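Local coordinates for insecticidal crystal protein Cry7Cal (Bacillus thuringiensis, PDB 5ZI1) that is an insecticidal toxin active against the locust Locusta migratoria manilensis, probably acting through receptor binding and pore formation in gut-cell membranes, at residues Leu292-Thr297 with Val320-Thr325; Arg431-Ser436 with Gly451-Ser456; Lys475-Asn480 with Arg511-Phe516; Leu296-Val301 with Ser344-Leu349. All coordinates share one frame; numbering follows the deposited sequence.

Interaction 1 (Leu292-Thr297 with Val320-Thr325)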
# COMPACT_ATOMS: atom_id res chain seq x y z
N LEU A 292 -2.96 -13.82 4.94
CA LEU A 292 -3.07 -13.01 6.14
C LEU A 292 -1.78 -12.23 6.35
O LEU A 292 -0.70 -12.65 5.94
CB LEU A 292 -3.35 -13.92 7.34
CG LEU A 292 -4.60 -14.78 7.08
CD1 LEU A 292 -4.79 -15.81 8.18
CD2 LEU A 292 -5.83 -13.89 6.94
N PHE A 293 -1.89 -11.05 6.96
CA PHE A 293 -0.70 -10.22 7.07
C PHE A 293 0.33 -10.91 7.97
O PHE A 293 -0.03 -11.56 8.96
CB PHE A 293 -1.10 -8.84 7.60
CG PHE A 293 0.05 -7.88 7.66
CD1 PHE A 293 0.32 -7.04 6.59
CD2 PHE A 293 0.90 -7.84 8.78
CE1 PHE A 293 1.41 -6.15 6.63
CE2 PHE A 293 2.00 -6.97 8.83
CZ PHE A 293 2.24 -6.11 7.76
N GLN A 294 1.62 -10.80 7.63
CA GLN A 294 2.66 -11.58 8.29
C GLN A 294 3.82 -10.71 8.74
O GLN A 294 4.31 -9.85 7.99
CB GLN A 294 3.22 -12.67 7.37
CG GLN A 294 2.24 -13.74 6.95
CD GLN A 294 2.88 -14.79 6.05
OE1 GLN A 294 3.39 -15.80 6.53
NE2 GLN A 294 2.86 -14.56 4.75
N TRP A 295 4.27 -10.94 9.97
CA TRP A 295 5.35 -10.18 10.58
C TRP A 295 6.62 -11.02 10.53
O TRP A 295 6.59 -12.19 10.94
CB TRP A 295 5.02 -9.80 12.02
CG TRP A 295 3.72 -9.08 12.10
CD1 TRP A 295 2.47 -9.63 12.13
CD2 TRP A 295 3.53 -7.66 12.10
NE1 TRP A 295 1.52 -8.64 12.18
CE2 TRP A 295 2.14 -7.43 12.15
CE3 TRP A 295 4.40 -6.57 12.05
CZ2 TRP A 295 1.61 -6.14 12.17
CZ3 TRP A 295 3.88 -5.30 12.09
CH2 TRP A 295 2.49 -5.09 12.14
N LEU A 296 7.70 -10.45 10.02
CA LEU A 296 8.94 -11.21 9.87
C LEU A 296 9.59 -11.36 11.24
O LEU A 296 9.89 -10.37 11.90
CB LEU A 296 9.87 -10.50 8.90
CG LEU A 296 11.14 -11.26 8.52
CD1 LEU A 296 10.78 -12.63 8.02
CD2 LEU A 296 11.90 -10.48 7.45
N THR A 297 9.81 -12.60 11.67
CA THR A 297 10.46 -12.79 12.97
C THR A 297 11.86 -13.39 12.89
O THR A 297 12.60 -13.30 13.87
CB THR A 297 9.58 -13.66 13.88
OG1 THR A 297 9.52 -14.99 13.34
CG2 THR A 297 8.15 -13.10 13.93
N VAL A 320 12.73 -18.27 6.10
CA VAL A 320 12.03 -17.08 6.56
C VAL A 320 10.94 -17.54 7.52
O VAL A 320 10.22 -18.50 7.23
CB VAL A 320 11.44 -16.30 5.37
CG1 VAL A 320 10.27 -15.48 5.80
CG2 VAL A 320 12.52 -15.42 4.77
N VAL A 321 10.85 -16.88 8.66
CA VAL A 321 9.88 -17.21 9.68
C VAL A 321 9.03 -15.98 9.92
O VAL A 321 9.55 -14.86 10.04
CB VAL A 321 10.54 -17.69 10.99
CG1 VAL A 321 9.46 -18.03 12.01
CG2 VAL A 321 11.41 -18.90 10.71
N THR A 322 7.72 -16.18 9.96
CA THR A 322 6.77 -15.11 10.22
C THR A 322 5.75 -15.58 11.24
O THR A 322 5.56 -16.79 11.45
CB THR A 322 6.03 -14.67 8.93
OG1 THR A 322 5.22 -15.75 8.46
CG2 THR A 322 7.02 -14.28 7.83
N GLN A 323 5.08 -14.61 11.87
CA GLN A 323 3.88 -14.83 12.67
C GLN A 323 2.74 -13.96 12.14
O GLN A 323 2.96 -12.82 11.71
CB GLN A 323 4.14 -14.48 14.13
CG GLN A 323 5.14 -15.41 14.81
CD GLN A 323 5.62 -14.90 16.15
OE1 GLN A 323 5.00 -14.01 16.76
NE2 GLN A 323 6.72 -15.46 16.64
N TYR A 324 1.51 -14.50 12.20
CA TYR A 324 0.32 -13.70 11.94
C TYR A 324 0.10 -12.70 13.07
O TYR A 324 0.80 -12.72 14.07
CB TYR A 324 -0.91 -14.60 11.78
CG TYR A 324 -0.81 -15.52 10.58
CD1 TYR A 324 -0.40 -15.03 9.34
CD2 TYR A 324 -1.13 -16.87 10.68
CE1 TYR A 324 -0.31 -15.86 8.24
CE2 TYR A 324 -1.04 -17.71 9.59
CZ TYR A 324 -0.64 -17.20 8.37
OH TYR A 324 -0.56 -18.04 7.28
N THR A 325 -0.87 -11.81 12.89
CA THR A 325 -1.08 -10.75 13.87
C THR A 325 -1.60 -11.34 15.18
O THR A 325 -2.55 -12.13 15.18
CB THR A 325 -2.07 -9.72 13.34
OG1 THR A 325 -1.64 -9.25 12.04
CG2 THR A 325 -2.15 -8.57 14.30
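Leu292 CD1 sits over the centre of the Tyr324 ring, 4.3 Å above its plane, while the carbonyl oxygen of Phe293 lies in that plane at the ring edge, 3.5 Å from Tyr324 CD1. The indole of Trp295 has a comparable setting: Phe293 CE2, from two residues earlier in the same segment, covers the middle of one face, and Gln323 O and Thr325 OG1 line the edge. These groups gather at the open end of the antiparallel beta hairpin formed by strands 294-306 and 312-324, part of a sheet of the beta-prism domain II of three-domain Cry toxins. Backbone bonds between Trp295 and Gln323 run in both directions, and a further one joins Thr297 N to Val321 O. On the side of the sheet carrying Leu296 and Thr322, Leu296 CD1 meets Val320 CG1 at 3.6 Å. The extended Gln294 chain lies beside Tyr324, pointing the same way, with CG 3.6 Å from Tyr324 CE1. Its OE1 accepts a 2.7 Å hydrogen bond from Thr322 OG1, which stands above the carbonyl plane. At the indole edge, Trp295 NE1 donates almost straight (172°) to Thr325 OG1 at 3.2 Å, with the oxygen only 5° out of the ring plane.

Interaction 2 (Arg431-Ser436 with Gly451-Ser456)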
# COMPACT_ATOMS: atom_id res chain seq x y z
N ARG A 431 8.84 -1.52 6.45
CA ARG A 431 9.60 -2.42 7.29
C ARG A 431 9.81 -3.71 6.52
O ARG A 431 8.97 -4.10 5.71
CB ARG A 431 8.88 -2.73 8.63
CG ARG A 431 7.86 -3.86 8.51
CD ARG A 431 7.21 -4.25 9.81
NE ARG A 431 6.40 -3.19 10.40
CZ ARG A 431 5.21 -2.82 9.95
NH1 ARG A 431 4.68 -3.40 8.87
NH2 ARG A 431 4.55 -1.85 10.56
N LEU A 432 10.94 -4.37 6.77
CA LEU A 432 11.24 -5.60 6.05
C LEU A 432 10.25 -6.67 6.45
O LEU A 432 9.90 -6.81 7.62
CB LEU A 432 12.66 -6.06 6.34
CG LEU A 432 13.24 -7.28 5.59
CD1 LEU A 432 13.46 -7.03 4.11
CD2 LEU A 432 14.59 -7.64 6.24
N SER A 433 9.77 -7.42 5.46
CA SER A 433 8.80 -8.46 5.74
C SER A 433 9.12 -9.80 5.12
O SER A 433 8.59 -10.81 5.59
CB SER A 433 7.38 -8.02 5.29
OG SER A 433 7.35 -7.58 3.93
N TYR A 434 9.97 -9.86 4.10
CA TYR A 434 10.13 -11.13 3.42
C TYR A 434 11.49 -11.17 2.75
O TYR A 434 12.13 -10.14 2.54
CB TYR A 434 8.99 -11.36 2.38
CG TYR A 434 8.80 -12.82 2.07
CD1 TYR A 434 8.04 -13.63 2.91
CD2 TYR A 434 9.44 -13.42 0.99
CE1 TYR A 434 7.90 -14.99 2.67
CE2 TYR A 434 9.30 -14.78 0.74
CZ TYR A 434 8.52 -15.56 1.59
OH TYR A 434 8.36 -16.91 1.37
N VAL A 435 11.93 -12.38 2.41
CA VAL A 435 13.08 -12.59 1.53
C VAL A 435 12.73 -13.71 0.57
O VAL A 435 12.69 -14.88 0.97
CB VAL A 435 14.37 -12.95 2.28
CG1 VAL A 435 15.55 -12.89 1.31
CG2 VAL A 435 14.59 -12.05 3.52
N SER A 436 12.49 -13.37 -0.69
CA SER A 436 12.28 -14.38 -1.71
C SER A 436 13.56 -14.51 -2.53
O SER A 436 14.63 -14.08 -2.09
CB SER A 436 11.07 -14.00 -2.57
OG SER A 436 11.30 -12.75 -3.19
N GLY A 451 11.22 -8.14 0.60
CA GLY A 451 9.82 -7.72 0.64
C GLY A 451 9.57 -6.87 1.87
O GLY A 451 10.11 -7.15 2.96
N TRP A 452 8.77 -5.82 1.69
CA TRP A 452 8.49 -4.79 2.68
C TRP A 452 6.99 -4.61 2.87
O TRP A 452 6.21 -4.70 1.91
CB TRP A 452 9.10 -3.45 2.23
CG TRP A 452 10.55 -3.56 1.87
CD1 TRP A 452 11.07 -3.99 0.70
CD2 TRP A 452 11.66 -3.23 2.71
NE1 TRP A 452 12.45 -3.96 0.75
CE2 TRP A 452 12.83 -3.50 1.98
CE3 TRP A 452 11.78 -2.74 4.02
CZ2 TRP A 452 14.11 -3.28 2.51
CZ3 TRP A 452 13.06 -2.53 4.54
CH2 TRP A 452 14.20 -2.79 3.78
N THR A 453 6.58 -4.33 4.11
CA THR A 453 5.21 -3.92 4.42
C THR A 453 5.21 -2.50 4.99
O THR A 453 6.22 -2.01 5.50
CB THR A 453 4.54 -4.87 5.41
OG1 THR A 453 5.29 -4.89 6.65
CG2 THR A 453 4.42 -6.27 4.81
N HIS A 454 4.06 -1.85 4.88
CA HIS A 454 3.88 -0.44 5.22
C HIS A 454 3.73 -0.25 6.72
O HIS A 454 3.07 -1.05 7.39
CB HIS A 454 2.64 0.10 4.50
CG HIS A 454 2.56 1.59 4.43
ND1 HIS A 454 1.75 2.32 5.27
CD2 HIS A 454 3.15 2.47 3.60
CE1 HIS A 454 1.87 3.60 4.98
NE2 HIS A 454 2.70 3.72 3.96
N VAL A 455 4.33 0.82 7.25
CA VAL A 455 4.37 0.99 8.71
C VAL A 455 3.02 1.43 9.29
O VAL A 455 2.84 1.40 10.52
CB VAL A 455 5.55 1.93 9.06
CG1 VAL A 455 5.59 2.31 10.54
CG2 VAL A 455 6.86 1.24 8.70
N SER A 456 2.04 1.78 8.44
CA SER A 456 0.71 2.06 8.97
C SER A 456 0.07 0.83 9.57
O SER A 456 -0.83 0.95 10.42
CB SER A 456 -0.20 2.63 7.87
OG SER A 456 -0.32 1.71 6.81
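Arg431 reaches across to Thr453 along most of its length. Its CB lies 4.2 Å from Thr453 O, and chi1 of 84° sets CG between the backbone N and the carbonyl carbon, 3.3 Å from Thr453 OG1. CD stays near the same hydroxyl; NE then turns to a salt bridge with Asp353. At the tip, NH1 donates to Thr453 OG1 (2.7 Å), close to the guanidinium plane, and makes a weak, bent bond to His454 O. NH2 packs 3.4 Å from Val455 CA and bonds weakly to Val457 O, while Val455 CG2 lies over one face of the guanidinium toward its rim.

The backbones form the antiparallel hairpin of strands 430-437 and 448-454 in domain II. Arg431 and Thr453 exchange backbone bonds in both directions. Beyond them comes a classic beta bulge: Ser433 N and Tyr434 N approach Gly451 O from the same face of its carbonyl plane, and Gly451 N answers to Tyr434 O at 2.9 Å. Leu432 CD1 makes a CH-pi contact over the six-membered ring of Trp452, 4.1 Å from its centroid, while Trp452 NE1 bonds to Thr255.

A buried positive charge is thus met by a carboxylate, a hydroxyl and, more weakly, main-chain carbonyls; Asp353 would be expected to stabilise the protonated guanidinium.

Interaction 3 (Lys475-Asn480 with Arg511-Phe516)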
# COMPACT_ATOMS: atom_id res chain seq x y z
N LYS A 475 -5.80 -8.81 8.66
CA LYS A 475 -5.20 -8.73 10.00
C LYS A 475 -5.62 -9.89 10.90
O LYS A 475 -5.10 -9.99 12.02
CB LYS A 475 -5.54 -7.40 10.68
CG LYS A 475 -4.96 -6.15 9.99
CD LYS A 475 -3.43 -6.17 9.97
CE LYS A 475 -2.81 -6.09 11.38
NZ LYS A 475 -2.91 -4.73 12.01
N ALA A 476 -6.53 -10.75 10.45
CA ALA A 476 -6.82 -12.01 11.12
C ALA A 476 -5.55 -12.84 11.31
O ALA A 476 -4.48 -12.53 10.77
CB ALA A 476 -7.83 -12.83 10.32
N PHE A 477 -5.68 -13.94 12.08
CA PHE A 477 -4.59 -14.91 12.23
C PHE A 477 -4.98 -16.32 11.82
O PHE A 477 -4.11 -17.20 11.80
CB PHE A 477 -4.06 -14.92 13.67
CG PHE A 477 -4.99 -15.58 14.66
CD1 PHE A 477 -4.93 -16.95 14.90
CD2 PHE A 477 -5.91 -14.82 15.36
CE1 PHE A 477 -5.78 -17.55 15.80
CE2 PHE A 477 -6.77 -15.42 16.26
CZ PHE A 477 -6.70 -16.78 16.48
N GLU A 478 -6.25 -16.56 11.49
CA GLU A 478 -6.68 -17.87 11.03
C GLU A 478 -7.95 -17.71 10.20
O GLU A 478 -8.78 -16.83 10.46
CB GLU A 478 -6.91 -18.82 12.20
CG GLU A 478 -7.29 -20.24 11.80
CD GLU A 478 -7.33 -21.18 13.01
OE1 GLU A 478 -6.42 -21.10 13.86
OE2 GLU A 478 -8.29 -21.98 13.11
N THR A 479 -8.07 -18.57 9.18
CA THR A 479 -9.26 -18.66 8.35
C THR A 479 -9.68 -20.12 8.29
O THR A 479 -8.91 -21.02 8.63
CB THR A 479 -9.03 -18.15 6.92
OG1 THR A 479 -8.17 -19.06 6.22
CG2 THR A 479 -8.40 -16.77 6.91
N ASN A 480 -10.91 -20.35 7.83
CA ASN A 480 -11.42 -21.71 7.72
C ASN A 480 -10.59 -22.50 6.71
O ASN A 480 -9.97 -21.93 5.80
CB ASN A 480 -12.89 -21.69 7.30
CG ASN A 480 -13.65 -22.88 7.84
OD1 ASN A 480 -13.07 -23.92 8.12
ND2 ASN A 480 -14.97 -22.72 8.00
N ARG A 511 -10.60 -15.88 12.32
CA ARG A 511 -10.37 -15.45 13.69
C ARG A 511 -9.41 -14.28 13.72
O ARG A 511 -8.45 -14.23 12.95
CB ARG A 511 -9.75 -16.51 14.57
CG ARG A 511 -9.92 -17.90 14.09
CD ARG A 511 -9.74 -18.81 15.24
NE ARG A 511 -9.89 -20.21 14.87
CZ ARG A 511 -10.56 -21.09 15.60
NH1 ARG A 511 -10.65 -22.34 15.20
NH2 ARG A 511 -11.14 -20.68 16.74
N MET A 512 -9.61 -13.40 14.69
CA MET A 512 -8.84 -12.18 14.82
C MET A 512 -8.75 -11.85 16.30
O MET A 512 -9.73 -12.04 17.03
CB MET A 512 -9.51 -11.06 14.03
CG MET A 512 -8.87 -9.71 14.11
SD MET A 512 -9.83 -8.53 13.11
CE MET A 512 -9.37 -8.99 11.44
N ARG A 513 -7.57 -11.41 16.76
CA ARG A 513 -7.40 -10.96 18.14
C ARG A 513 -7.36 -9.45 18.17
O ARG A 513 -6.68 -8.82 17.35
CB ARG A 513 -6.12 -11.53 18.77
CG ARG A 513 -6.13 -13.03 18.94
CD ARG A 513 -5.21 -13.52 20.09
NE ARG A 513 -5.52 -14.92 20.39
CZ ARG A 513 -4.92 -15.95 19.79
NH1 ARG A 513 -3.96 -15.74 18.90
NH2 ARG A 513 -5.28 -17.19 20.11
N LEU A 514 -8.07 -8.86 19.12
CA LEU A 514 -8.14 -7.41 19.25
C LEU A 514 -7.48 -6.99 20.56
O LEU A 514 -7.37 -7.78 21.49
CB LEU A 514 -9.59 -6.91 19.20
CG LEU A 514 -10.46 -7.14 17.95
CD1 LEU A 514 -9.82 -6.59 16.67
CD2 LEU A 514 -10.79 -8.60 17.77
N SER A 515 -7.03 -5.74 20.61
CA SER A 515 -6.39 -5.16 21.78
C SER A 515 -7.20 -3.96 22.22
O SER A 515 -7.41 -3.04 21.43
CB SER A 515 -4.94 -4.72 21.50
OG SER A 515 -4.10 -5.81 21.20
N PHE A 516 -7.63 -3.97 23.48
CA PHE A 516 -8.26 -2.80 24.08
C PHE A 516 -7.97 -2.81 25.57
O PHE A 516 -7.66 -3.86 26.15
CB PHE A 516 -9.78 -2.78 23.81
CG PHE A 516 -10.41 -4.13 23.82
CD1 PHE A 516 -10.87 -4.68 25.01
CD2 PHE A 516 -10.56 -4.85 22.65
CE1 PHE A 516 -11.47 -5.94 25.02
CE2 PHE A 516 -11.14 -6.11 22.64
CZ PHE A 516 -11.60 -6.66 23.83
O HOH W 1 -5.44 -11.00 14.82
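Phe477 and Glu478 both face Arg511 across a classic beta bulge, with Phe477 N bonded to Arg511 O (2.9 Å) and Arg511 N to Glu478 O (2.8 Å). The short strand 478-479 thereby forms the outermost strand beside 508-513 in a sheet of domain III, the C-terminal beta sandwich of the toxin core. A chi1 of 73° places Phe477 CG between its backbone N and carbonyl carbon. The ring crosses the two arginine chains: CE2 and CZ each lie 3.6 Å from Arg511 CB, and CE2 also touches Arg513 CG.

The guanidinium of Arg513 lies flat on the ring, planes 10° apart and centres 4.3 Å apart, with NH1 above the middle of the face. In this stack, whose cation-pi geometry is off-centre, NH1 also donates to Lys326 O. Arg511, extended from CG to NE, runs alongside Glu478. In a salt bridge, its NE (3.0 Å, a weak hydrogen bond) and NH1 (3.2 Å) both reach Glu478 OE2, and NH1 comes from above the carboxylate plane. Toward the other end, Met512 CE packs 3.5 Å from Ala476 N, and a water links Lys475 O to Arg513 N.

Two arginines from one strand thus use different chemistry: Arg511 is paired with a carboxylate by bent bonds, whereas the charge of Arg513 would be eased mainly by pi electrons and a carbonyl dipole from domain II.

Interaction 4 (Leu296-Val301 with Ser344-Leu349)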
# COMPACT_ATOMS: atom_id res chain seq x y z
N LEU A 296 7.70 -10.45 10.02
CA LEU A 296 8.94 -11.21 9.87
C LEU A 296 9.59 -11.36 11.24
O LEU A 296 9.89 -10.37 11.90
CB LEU A 296 9.87 -10.50 8.90
CG LEU A 296 11.14 -11.26 8.52
CD1 LEU A 296 10.78 -12.63 8.02
CD2 LEU A 296 11.90 -10.48 7.45
N THR A 297 9.81 -12.60 11.67
CA THR A 297 10.46 -12.79 12.97
C THR A 297 11.86 -13.39 12.89
O THR A 297 12.60 -13.30 13.87
CB THR A 297 9.58 -13.66 13.88
OG1 THR A 297 9.52 -14.99 13.34
CG2 THR A 297 8.15 -13.10 13.93
N LYS A 298 12.26 -13.98 11.76
CA LYS A 298 13.58 -14.59 11.67
C LYS A 298 13.99 -14.72 10.21
O LYS A 298 13.15 -14.90 9.33
CB LYS A 298 13.61 -15.97 12.34
CG LYS A 298 14.23 -16.01 13.73
CD LYS A 298 13.71 -17.17 14.57
CE LYS A 298 13.91 -18.53 13.89
NZ LYS A 298 12.96 -19.56 14.44
N ILE A 299 15.30 -14.64 9.95
CA ILE A 299 15.87 -14.99 8.66
C ILE A 299 17.12 -15.83 8.89
O ILE A 299 18.00 -15.44 9.66
CB ILE A 299 16.27 -13.77 7.82
CG1 ILE A 299 15.15 -12.76 7.69
CG2 ILE A 299 16.75 -14.22 6.44
CD1 ILE A 299 15.62 -11.45 7.09
N ASN A 300 17.21 -16.97 8.22
CA ASN A 300 18.42 -17.75 8.24
C ASN A 300 19.04 -17.79 6.84
O ASN A 300 18.32 -17.94 5.84
CB ASN A 300 18.18 -19.17 8.73
CG ASN A 300 19.46 -20.03 8.69
OD1 ASN A 300 19.56 -21.00 7.93
ND2 ASN A 300 20.46 -19.63 9.48
N VAL A 301 20.35 -17.66 6.76
CA VAL A 301 21.08 -17.80 5.50
C VAL A 301 22.10 -18.92 5.66
O VAL A 301 22.78 -19.01 6.68
CB VAL A 301 21.75 -16.48 5.08
CG1 VAL A 301 22.76 -16.71 3.95
CG2 VAL A 301 20.71 -15.48 4.66
N SER A 344 26.55 -19.85 8.07
CA SER A 344 25.18 -19.72 8.55
C SER A 344 25.07 -18.43 9.35
O SER A 344 25.96 -18.11 10.14
CB SER A 344 24.78 -20.91 9.42
OG SER A 344 23.51 -20.71 10.00
N HIS A 345 23.98 -17.70 9.14
CA HIS A 345 23.67 -16.57 10.00
C HIS A 345 22.17 -16.52 10.22
O HIS A 345 21.39 -16.74 9.29
CB HIS A 345 24.17 -15.24 9.43
CG HIS A 345 24.15 -14.12 10.42
ND1 HIS A 345 23.00 -13.41 10.72
CD2 HIS A 345 25.12 -13.61 11.21
CE1 HIS A 345 23.28 -12.49 11.63
NE2 HIS A 345 24.56 -12.59 11.95
N THR A 346 21.78 -16.23 11.45
CA THR A 346 20.37 -16.09 11.79
C THR A 346 20.15 -14.69 12.31
O THR A 346 20.78 -14.27 13.29
CB THR A 346 19.94 -17.15 12.81
OG1 THR A 346 20.14 -18.46 12.26
CG2 THR A 346 18.47 -16.99 13.15
N PHE A 347 19.29 -13.93 11.64
CA PHE A 347 18.80 -12.67 12.16
C PHE A 347 17.55 -12.94 12.99
O PHE A 347 16.61 -13.59 12.50
CB PHE A 347 18.47 -11.69 11.03
CG PHE A 347 19.60 -11.41 10.05
CD1 PHE A 347 19.81 -12.21 8.94
CD2 PHE A 347 20.38 -10.26 10.18
CE1 PHE A 347 20.81 -11.91 8.01
CE2 PHE A 347 21.37 -9.95 9.25
CZ PHE A 347 21.58 -10.78 8.16
N ASP A 348 17.52 -12.45 14.23
CA ASP A 348 16.33 -12.57 15.08
C ASP A 348 15.61 -11.23 15.06
O ASP A 348 16.09 -10.25 15.62
CB ASP A 348 16.72 -12.97 16.50
CG ASP A 348 17.46 -14.30 16.55
OD1 ASP A 348 18.69 -14.30 16.83
OD2 ASP A 348 16.81 -15.36 16.34
N LEU A 349 14.46 -11.20 14.38
CA LEU A 349 13.80 -9.93 14.07
C LEU A 349 12.47 -9.71 14.79
O LEU A 349 11.92 -8.60 14.68
CB LEU A 349 13.59 -9.82 12.56
CG LEU A 349 14.84 -10.09 11.74
CD1 LEU A 349 14.53 -9.84 10.30
CD2 LEU A 349 16.02 -9.23 12.19
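Ile299, Phe347 and Leu349 form the close-packed side of this strand pair. Leu349 CD1 fits against Ile299 CD1 at 3.8 Å and Leu296 CD2 at 3.9 Å, the two leucines lying side by side. Ile299 CB touches Phe347 CD1, and the imidazole of His345 brings ND1 over the centre of the Phe347 ring. Leu378 and Asp390, from the sheet containing strands 369-382 and 387-393, touch the Phe347 side chain, while Leu432 and Val435 pack on Ile299. The backbones are antiparallel, with paired bonds at Ile299-Phe347 and Val301-His345 and a last bond from Leu349 N to Thr297 O. Strand 343-348 is the outermost of a four-stranded antiparallel sheet of order 3-2-1-4, a Greek-key arrangement in the beta prism of domain II. Strand 294-306 carries a classic beta bulge toward its other neighbour, strand 312-324, with Thr297 and Lys298 both facing Val321.

The opposite face is polar and more open to solvent. Lys298 and Asp348 run side by side, Lys298 CG 3.7 Å from Asp348 OD2, yet Lys298 NZ stays 6.0 Å from that oxygen. Asn300, with CG anti to the backbone N (chi1 177°), sends ND2 across to two hydroxyls: Ser344 OG at 3.3 Å, lying in the amide plane, and Thr346 OG1 at 3.0 Å, tilted 29° from it.

Interactions 1 and 4 both use strand 294-306, pairing it with its two neighbours, and share Leu296 and Thr297; their centres are about 13 Å apart, and Val321 N probably bonds to Lys298 O at 3.1 Å. Interaction 2 packs against both from another sheet of domain II: Trp295 CZ3 comes within 3.5 Å of Arg431 CZ, and Val435 CG2 meets Ile299 CD1 at 3.8 Å. Interaction 3 belongs to domain III but touches interaction 1, where Tyr324 CD2 approaches Phe477 O (3.2 Å) and Thr325 CB approaches Lys475 O (3.3 Å). Interaction 1 thus adjoins the other three and lies at the domain II-domain III boundary, whereas interactions 3 and 4 remain about 11 Å apart at their nearest atoms.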